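Side-chain contacts in ECL CdiI (Enterobacter cloacae subsp. cloacae, PDB 4NTQ), which serves as the immunity protein of a contact-dependent growth inhibition module and forms a complex with its cognate ribosomal RNase toxin: residues 43-46 with 47-50; 82-86 with 87-91; 137-140 with 141-145. All coordinates share one frame; numbering follows the deposited sequence.

In the fold
Contact 1 lies within helix 41-58 and contact 3 at the C-terminal end of helix 133-144, whereas contact 2 spans the turn joining strands 76-85 and 88-97. The two helical contacts have centres about 11 Å apart and touch through packing that always involves a leucine, so the helices meet there. Contact 2 stands away, its nearest atoms about 8 Å from contact 1 and about 6 Å from contact 3. All three are partly buried. In contact 1 a tryptophan ring lies over the preceding turn's backbone, and in contact 3 a leucine lies over a ring while a histidine and a serine occupy the exposed side. Contact 2 separates an apolar sheet face from one carrying charges and tyrosines.

Contact 1 of 3, residues 43-46 with 47-50; sequences DYKN and SWLK
One face of the Trp48 indole lies over the backbone of the preceding turn: Tyr44 O stands 3.1 Å above the ring plane, offset toward the rim, with Lys45 N on that face as well. This is i to i+4 packing, with an i to i+3 contribution from Lys45, within helix 41-58. Tyr44 CB completes it with a CH-pi contact, 4.1 Å from the centroid of the Trp48 six-membered ring and 26° off its normal. The Tyr44 ring itself meets Trp48 CZ2 obliquely and is packed edge-to-face with Trp39. On the same indole face but beyond the rim, Lys45 CG lies 3.8 Å from Trp48 CZ3. Because CG of Trp48 turns away from its own carbonyl carbon (chi1 -58°), the ring reaches back over residues 44 and 45. Trp48 NE1 bonds to Ala65 O and Tyr44 OH to Pro35 O, which holds the tyrosine at its tip and the indole at its N-H edge. Trp48 also packs on Leu34 of strand 28-35 and on helix 133-144. Tyr44 O also accepts from Trp48 N at 3.0 Å, in the carbonyl plane. On the exposed flank Asn46 OD1 lies 3.9 Å from Lys50 CE.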
loop_
_atom_site.group_PDB
_atom_site.type_symbol
_atom_site.label_atom_id
_atom_site.label_comp_id
_atom_site.label_asym_id
_atom_site.label_seq_id
_atom_site.Cartn_x
_atom_site.Cartn_y
_atom_site.Cartn_z
ATOM N N ASP B 43 8.774 -8.646 11.647
ATOM C CA ASP B 43 9.088 -7.223 11.518
ATOM C C ASP B 43 7.872 -6.374 11.101
ATOM O O ASP B 43 7.649 -5.296 11.667
ATOM C CB ASP B 43 10.201 -7.003 10.506
ATOM C CG ASP B 43 11.541 -7.484 10.988
ATOM O OD1 ASP B 43 11.804 -7.471 12.209
ATOM O OD2 ASP B 43 12.345 -7.861 10.124
ATOM N N TYR B 44 7.109 -6.853 10.111
ATOM C CA TYR B 44 5.947 -6.127 9.626
ATOM C C TYR B 44 4.994 -5.973 10.783
ATOM O O TYR B 44 4.472 -4.882 11.040
ATOM C CB TYR B 44 5.244 -6.880 8.498
ATOM C CG TYR B 44 5.797 -6.623 7.109
ATOM C CD1 TYR B 44 5.413 -5.490 6.381
ATOM C CD2 TYR B 44 6.683 -7.523 6.510
ATOM C CE1 TYR B 44 5.921 -5.249 5.093
ATOM C CE2 TYR B 44 7.188 -7.297 5.231
ATOM C CZ TYR B 44 6.811 -6.159 4.524
ATOM O OH TYR B 44 7.320 -5.937 3.254
ATOM N N LYS B 45 4.805 -7.070 11.507
ATOM C CA LYS B 45 3.829 -7.126 12.596
ATOM C C LYS B 45 4.254 -6.237 13.761
ATOM O O LYS B 45 3.428 -5.579 14.389
ATOM C CB LYS B 45 3.620 -8.572 13.071
ATOM C CG LYS B 45 2.730 -9.405 12.152
ATOM C CD LYS B 45 2.583 -10.847 12.647
ATOM C CE LYS B 45 1.340 -11.478 12.035
ATOM N NZ LYS B 45 1.150 -12.892 12.443
ATOM N N ASN B 46 5.546 -6.215 14.047
ATOM C CA ASN B 46 6.041 -5.335 15.096
ATOM C C ASN B 46 5.776 -3.860 14.755
ATOM O O ASN B 46 5.326 -3.085 15.592
ATOM C CB ASN B 46 7.525 -5.583 15.341
ATOM C CG ASN B 46 8.165 -4.468 16.107
ATOM O OD1 ASN B 46 8.055 -4.405 17.329
ATOM N ND2 ASN B 46 8.832 -3.560 15.395
ATOM N N SER B 47 6.030 -3.500 13.506
ATOM C CA SER B 47 5.800 -2.149 13.028
ATOM C C SER B 47 4.328 -1.756 13.123
ATOM O O SER B 47 4.011 -0.633 13.501
ATOM C CB SER B 47 6.286 -2.020 11.589
ATOM O OG SER B 47 5.733 -0.882 10.962
ATOM N N TRP B 48 3.434 -2.683 12.788
ATOM C CA TRP B 48 1.998 -2.431 12.869
ATOM C C TRP B 48 1.566 -2.246 14.321
ATOM O O TRP B 48 0.744 -1.383 14.625
ATOM C CB TRP B 48 1.208 -3.592 12.250
ATOM C CG TRP B 48 1.531 -3.879 10.808
ATOM C CD1 TRP B 48 2.070 -3.016 9.899
ATOM C CD2 TRP B 48 1.343 -5.123 10.117
ATOM N NE1 TRP B 48 2.234 -3.641 8.679
ATOM C CE2 TRP B 48 1.796 -4.938 8.789
ATOM C CE3 TRP B 48 0.841 -6.380 10.493
ATOM C CZ2 TRP B 48 1.752 -5.955 7.831
ATOM C CZ3 TRP B 48 0.804 -7.399 9.540
ATOM C CH2 TRP B 48 1.262 -7.177 8.223
ATOM N N LEU B 49 2.116 -3.068 15.213
ATOM C CA LEU B 49 1.835 -2.947 16.645
ATOM C C LEU B 49 2.201 -1.553 17.169
ATOM O O LEU B 49 1.408 -0.921 17.854
ATOM C CB LEU B 49 2.581 -4.016 17.449
ATOM C CG LEU B 49 2.307 -4.037 18.956
ATOM C CD1 LEU B 49 0.827 -4.125 19.227
ATOM C CD2 LEU B 49 3.018 -5.202 19.633
ATOM N N LYS B 50 3.397 -1.083 16.835
ATOM C CA LYS B 50 3.855 0.238 17.276
ATOM C C LYS B 50 2.986 1.330 16.691
ATOM O O LYS B 50 2.549 2.230 17.403
ATOM C CB LYS B 50 5.312 0.481 16.871
ATOM C CG LYS B 50 6.336 -0.299 17.688
ATOM C CD LYS B 50 7.760 0.073 17.271
ATOM C CE LYS B 50 8.801 -0.654 18.109
ATOM N NZ LYS B 50 10.158 -0.613 17.481
#

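Contact 2 of 3, residues 82-86 with 87-91; sequences LYFED and EKVYV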
loop_
_atom_site.group_PDB
_atom_site.type_symbol
_atom_site.label_atom_id
_atom_site.label_comp_id
_atom_site.label_asym_id
_atom_site.label_seq_id
_atom_site.Cartn_x
_atom_site.Cartn_y
_atom_site.Cartn_z
ATOM N N LEU B 82 -4.912 4.269 8.685
ATOM C CA LEU B 82 -6.134 4.262 9.491
ATOM C C LEU B 82 -6.313 5.631 10.126
ATOM O O LEU B 82 -5.390 6.157 10.744
ATOM C CB LEU B 82 -6.057 3.192 10.582
ATOM C CG LEU B 82 -6.320 1.730 10.200
ATOM C CD1 LEU B 82 -5.457 1.244 9.047
ATOM C CD2 LEU B 82 -6.118 0.846 11.401
ATOM N N TYR B 83 -7.490 6.224 9.956
ATOM C CA TYR B 83 -7.762 7.506 10.572
ATOM C C TYR B 83 -8.861 7.302 11.590
ATOM O O TYR B 83 -9.899 6.751 11.266
ATOM C CB TYR B 83 -8.213 8.527 9.527
ATOM C CG TYR B 83 -7.141 9.036 8.586
ATOM C CD1 TYR B 83 -6.238 10.017 8.997
ATOM C CD2 TYR B 83 -7.065 8.580 7.265
ATOM C CE1 TYR B 83 -5.271 10.509 8.135
ATOM C CE2 TYR B 83 -6.085 9.074 6.373
ATOM C CZ TYR B 83 -5.195 10.032 6.828
ATOM O OH TYR B 83 -4.233 10.526 5.987
ATOM N N PHE B 84 -8.636 7.735 12.817
ATOM C CA PHE B 84 -9.608 7.516 13.884
ATOM C C PHE B 84 -10.535 8.703 14.132
ATOM O O PHE B 84 -10.071 9.815 14.384
ATOM C CB PHE B 84 -8.885 7.149 15.167
ATOM C CG PHE B 84 -7.984 5.971 15.015
ATOM C CD1 PHE B 84 -8.511 4.684 15.009
ATOM C CD2 PHE B 84 -6.615 6.137 14.862
ATOM C CE1 PHE B 84 -7.693 3.574 14.862
ATOM C CE2 PHE B 84 -5.775 5.028 14.702
ATOM C CZ PHE B 84 -6.322 3.738 14.706
ATOM N N GLU B 85 -11.843 8.466 14.032
ATOM C CA GLU B 85 -12.843 9.466 14.408
ATOM C C GLU B 85 -13.946 8.822 15.219
ATOM O O GLU B 85 -14.801 8.109 14.670
ATOM C CB GLU B 85 -13.437 10.142 13.182
ATOM C CG GLU B 85 -12.471 11.073 12.502
ATOM C CD GLU B 85 -13.083 11.766 11.307
ATOM O OE1 GLU B 85 -14.276 12.166 11.373
ATOM O OE2 GLU B 85 -12.361 11.907 10.306
ATOM N N ASP B 86 -13.911 9.085 16.523
ATOM C CA ASP B 86 -14.788 8.430 17.485
ATOM C C ASP B 86 -14.705 6.891 17.431
ATOM O O ASP B 86 -13.626 6.344 17.669
ATOM C CB ASP B 86 -16.204 8.977 17.356
ATOM C CG ASP B 86 -16.245 10.492 17.490
ATOM O OD1 ASP B 86 -17.097 11.136 16.835
ATOM O OD2 ASP B 86 -15.401 11.031 18.238
ATOM N N GLU B 87 -15.811 6.207 17.125
ATOM C CA GLU B 87 -15.819 4.741 17.080
ATOM C C GLU B 87 -15.752 4.245 15.645
ATOM O O GLU B 87 -16.019 3.076 15.363
ATOM C CB GLU B 87 -17.069 4.180 17.751
ATOM C CG GLU B 87 -17.195 4.511 19.235
ATOM C CD GLU B 87 -16.204 3.744 20.088
ATOM O OE1 GLU B 87 -16.083 2.515 19.892
ATOM O OE2 GLU B 87 -15.539 4.371 20.944
ATOM N N LYS B 88 -15.398 5.144 14.736
ATOM C CA LYS B 88 -15.294 4.797 13.328
ATOM C C LYS B 88 -13.864 4.994 12.870
ATOM O O LYS B 88 -13.193 5.919 13.310
ATOM C CB LYS B 88 -16.249 5.651 12.486
ATOM C CG LYS B 88 -16.292 5.252 11.011
ATOM C CD LYS B 88 -17.506 5.831 10.269
ATOM C CE LYS B 88 -18.809 5.194 10.735
ATOM N NZ LYS B 88 -19.961 5.619 9.892
ATOM N N VAL B 89 -13.392 4.108 11.997
ATOM C CA VAL B 89 -12.031 4.179 11.489
ATOM C C VAL B 89 -12.065 4.180 9.976
ATOM O O VAL B 89 -12.572 3.237 9.379
ATOM C CB VAL B 89 -11.184 2.979 11.944
ATOM C CG1 VAL B 89 -9.741 3.161 11.497
ATOM C CG2 VAL B 89 -11.247 2.821 13.462
ATOM N N TYR B 90 -11.547 5.246 9.360
ATOM C CA TYR B 90 -11.440 5.310 7.902
ATOM C C TYR B 90 -10.095 4.756 7.493
ATOM O O TYR B 90 -9.105 4.920 8.206
ATOM C CB TYR B 90 -11.629 6.739 7.368
ATOM C CG TYR B 90 -12.970 7.322 7.753
ATOM C CD1 TYR B 90 -14.120 7.030 7.018
ATOM C CD2 TYR B 90 -13.096 8.129 8.881
ATOM C CE1 TYR B 90 -15.364 7.541 7.399
ATOM C CE2 TYR B 90 -14.329 8.647 9.267
ATOM C CZ TYR B 90 -15.456 8.346 8.526
ATOM O OH TYR B 90 -16.667 8.857 8.916
ATOM N N VAL B 91 -10.077 4.082 6.348
ATOM C CA VAL B 91 -8.888 3.422 5.871
ATOM C C VAL B 91 -8.655 3.799 4.424
ATOM O O VAL B 91 -9.562 3.716 3.580
ATOM C CB VAL B 91 -9.006 1.876 5.956
ATOM C CG1 VAL B 91 -7.655 1.228 5.660
ATOM C CG2 VAL B 91 -9.522 1.432 7.315
#
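Leu82 packs diagonally and straight across onto the valines of the facing strand. Its CB lies 3.8 Å from Val89 CG1, and CG remains beside that same methyl at 3.9 Å. From there CD1 reaches on to Val91 CG1 at 4.0 Å, in a side-by-side pairing in which both chains point the same way. The other methyl of Val89 serves the next residue: CG2 sits 3.7 Å from Phe84 CD1, oblique to that ring. With CG1 anti to the backbone N, Val89 spreads its branches between Leu82 and Phe84, and this face of the sheet is covered by Val136 and Leu133 of helix 133-144 and by Leu52 and Leu56 of helix 41-58. The reverse face carries Tyr83, Glu85, Lys88 and Tyr90. There the Glu85 carboxylate passes Tyr90 CE2, its CD 3.9 Å away and its plane 56° from the ring. Arg116 links the two, forming a salt bridge with Glu85 and a cation-pi contact with Tyr90. Backbone bonds set the register: Tyr83 N donates to Tyr90 O at 2.7 Å, and Glu85 N to Lys88 O at 3.0 Å, while Tyr90 N returns a bond to Tyr83 O and Lys88 N one to Glu85 O. Asp86, with phi 55° and psi -119°, takes the first corner of a type II' turn from Glu85 to Lys88, which makes this a tight two-residue antiparallel beta hairpin.

Contact 3 of 3, residues 137-140 with 141-145; sequences LDFY and HSLNN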
loop_
_atom_site.group_PDB
_atom_site.type_symbol
_atom_site.label_atom_id
_atom_site.label_comp_id
_atom_site.label_asym_id
_atom_site.label_seq_id
_atom_site.Cartn_x
_atom_site.Cartn_y
_atom_site.Cartn_z
ATOM N N LEU B 137 -8.992 -2.377 17.518
ATOM C CA LEU B 137 -8.487 -2.764 18.824
ATOM C C LEU B 137 -8.170 -4.256 18.859
ATOM O O LEU B 137 -7.098 -4.650 19.311
ATOM C CB LEU B 137 -9.509 -2.433 19.894
ATOM C CG LEU B 137 -9.681 -0.956 20.201
ATOM C CD1 LEU B 137 -10.780 -0.749 21.257
ATOM C CD2 LEU B 137 -8.346 -0.387 20.659
ATOM N N ASP B 138 -9.099 -5.085 18.386
ATOM C CA ASP B 138 -8.894 -6.534 18.423
ATOM C C ASP B 138 -7.613 -6.898 17.651
ATOM O O ASP B 138 -6.760 -7.633 18.153
ATOM C CB ASP B 138 -10.109 -7.285 17.858
ATOM C CG ASP B 138 -11.385 -7.066 18.680
ATOM O OD1 ASP B 138 -11.288 -6.866 19.915
ATOM O OD2 ASP B 138 -12.487 -7.088 18.078
ATOM N N PHE B 139 -7.456 -6.333 16.455
ATOM C CA PHE B 139 -6.242 -6.554 15.678
ATOM C C PHE B 139 -4.986 -6.047 16.397
ATOM O O PHE B 139 -3.937 -6.678 16.353
ATOM C CB PHE B 139 -6.352 -5.887 14.308
ATOM C CG PHE B 139 -5.175 -6.154 13.411
ATOM C CD1 PHE B 139 -4.840 -7.449 13.059
ATOM C CD2 PHE B 139 -4.427 -5.107 12.902
ATOM C CE1 PHE B 139 -3.771 -7.698 12.224
ATOM C CE2 PHE B 139 -3.355 -5.336 12.077
ATOM C CZ PHE B 139 -3.021 -6.642 11.732
ATOM N N TYR B 140 -5.099 -4.893 17.042
ATOM C CA TYR B 140 -4.005 -4.353 17.837
ATOM C C TYR B 140 -3.638 -5.316 18.971
ATOM O O TYR B 140 -2.479 -5.652 19.164
ATOM C CB TYR B 140 -4.420 -2.995 18.387
ATOM C CG TYR B 140 -3.600 -2.482 19.550
ATOM C CD1 TYR B 140 -2.289 -2.074 19.376
ATOM C CD2 TYR B 140 -4.151 -2.379 20.810
ATOM C CE1 TYR B 140 -1.551 -1.596 20.427
ATOM C CE2 TYR B 140 -3.421 -1.883 21.871
ATOM C CZ TYR B 140 -2.121 -1.497 21.678
ATOM O OH TYR B 140 -1.383 -1.005 22.740
ATOM N N HIS B 141 -4.639 -5.769 19.710
ATOM C CA HIS B 141 -4.416 -6.737 20.782
ATOM C C HIS B 141 -3.805 -8.060 20.297
ATOM O O HIS B 141 -2.972 -8.650 20.990
ATOM C CB HIS B 141 -5.726 -6.991 21.533
ATOM C CG HIS B 141 -6.173 -5.819 22.347
ATOM N ND1 HIS B 141 -7.498 -5.554 22.610
ATOM C CD2 HIS B 141 -5.467 -4.835 22.954
ATOM C CE1 HIS B 141 -7.591 -4.457 23.344
ATOM N NE2 HIS B 141 -6.371 -4.004 23.566
ATOM N N SER B 142 -4.205 -8.527 19.116
ATOM C CA SER B 142 -3.732 -9.834 18.659
ATOM C C SER B 142 -2.257 -9.772 18.280
ATOM O O SER B 142 -1.520 -10.754 18.410
ATOM C CB SER B 142 -4.542 -10.336 17.474
ATOM O OG SER B 142 -4.348 -9.482 16.365
ATOM N N LEU B 143 -1.824 -8.616 17.799
ATOM C CA LEU B 143 -0.431 -8.451 17.457
ATOM C C LEU B 143 0.339 -8.381 18.758
ATOM O O LEU B 143 1.486 -8.804 18.837
ATOM C CB LEU B 143 -0.235 -7.173 16.654
ATOM C CG LEU B 143 -0.888 -7.202 15.274
ATOM C CD1 LEU B 143 -0.811 -5.825 14.641
ATOM C CD2 LEU B 143 -0.233 -8.257 14.391
ATOM N N ASN B 144 -0.321 -7.849 19.780
ATOM C CA ASN B 144 0.299 -7.602 21.077
ATOM C C ASN B 144 0.525 -8.915 21.839
ATOM O O ASN B 144 1.263 -8.965 22.829
ATOM C CB ASN B 144 -0.590 -6.634 21.868
ATOM C CG ASN B 144 0.104 -6.030 23.074
ATOM O OD1 ASN B 144 1.308 -5.780 23.064
ATOM N ND2 ASN B 144 -0.667 -5.782 24.122
ATOM N N ASN B 145 -0.130 -9.971 21.355
ATOM C CA ASN B 145 0.003 -11.329 21.888
ATOM C C ASN B 145 0.538 -12.276 20.826
ATOM O O ASN B 145 -0.025 -13.346 20.594
ATOM C CB ASN B 145 -1.348 -11.848 22.373
ATOM C CG ASN B 145 -1.738 -11.282 23.718
ATOM O OD1 ASN B 145 -1.543 -11.931 24.750
ATOM N ND2 ASN B 145 -2.300 -10.067 23.721
#
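The last turns of helix 133-144 carry this contact, a set of i to i+3 and i to i+4 interactions near its C-terminal end. On the inward side Leu143 lies over the ring of Phe139. Its CD1 is 3.9 Å from the ring centroid and 23° off the normal, a CH-pi contact offset toward the rim, where Phe139 CE2 is 3.6 Å from Leu143 CD1. Phe139 can offer this face because its CG is anti to the backbone N, which swings the ring along the helix toward the following turn. Phe139 O is gripped by two donors arriving from the same face of its carbonyl plane: Ser142 OG at 2.8 Å and Leu143 N at 3.2 Å. The serine hydroxyl reaches back because OG sits between its own N and carbonyl carbon (chi1 65°), so a side-chain bond supplements the helical one on that oxygen.

Around the exposed side, His141 N gives Leu137 O a short, nearly straight bond of 2.7 Å, and the imidazole of His141 holds one face over that same oxygen. His141 CD2 also comes within 3.5 Å of Tyr140 CD2, the two rings meeting obliquely with planes 45° apart. Further along, Asn144 N donates to Tyr140 O at 3.1 Å. The geometry thus divides the helix into two sides, an apolar one built by Phe139 and Leu143 and a solvent-facing one with His141 and Ser142. The inward side rests on helix 41-58: Phe139 packs on Leu52, Tyr140 on Leu49 and Leu56, Leu137 on Leu56, and Leu143 on Lys45 and Trp48. Strand 2-6 adds Phe2, whose ring meets that of Phe139 at about a right angle.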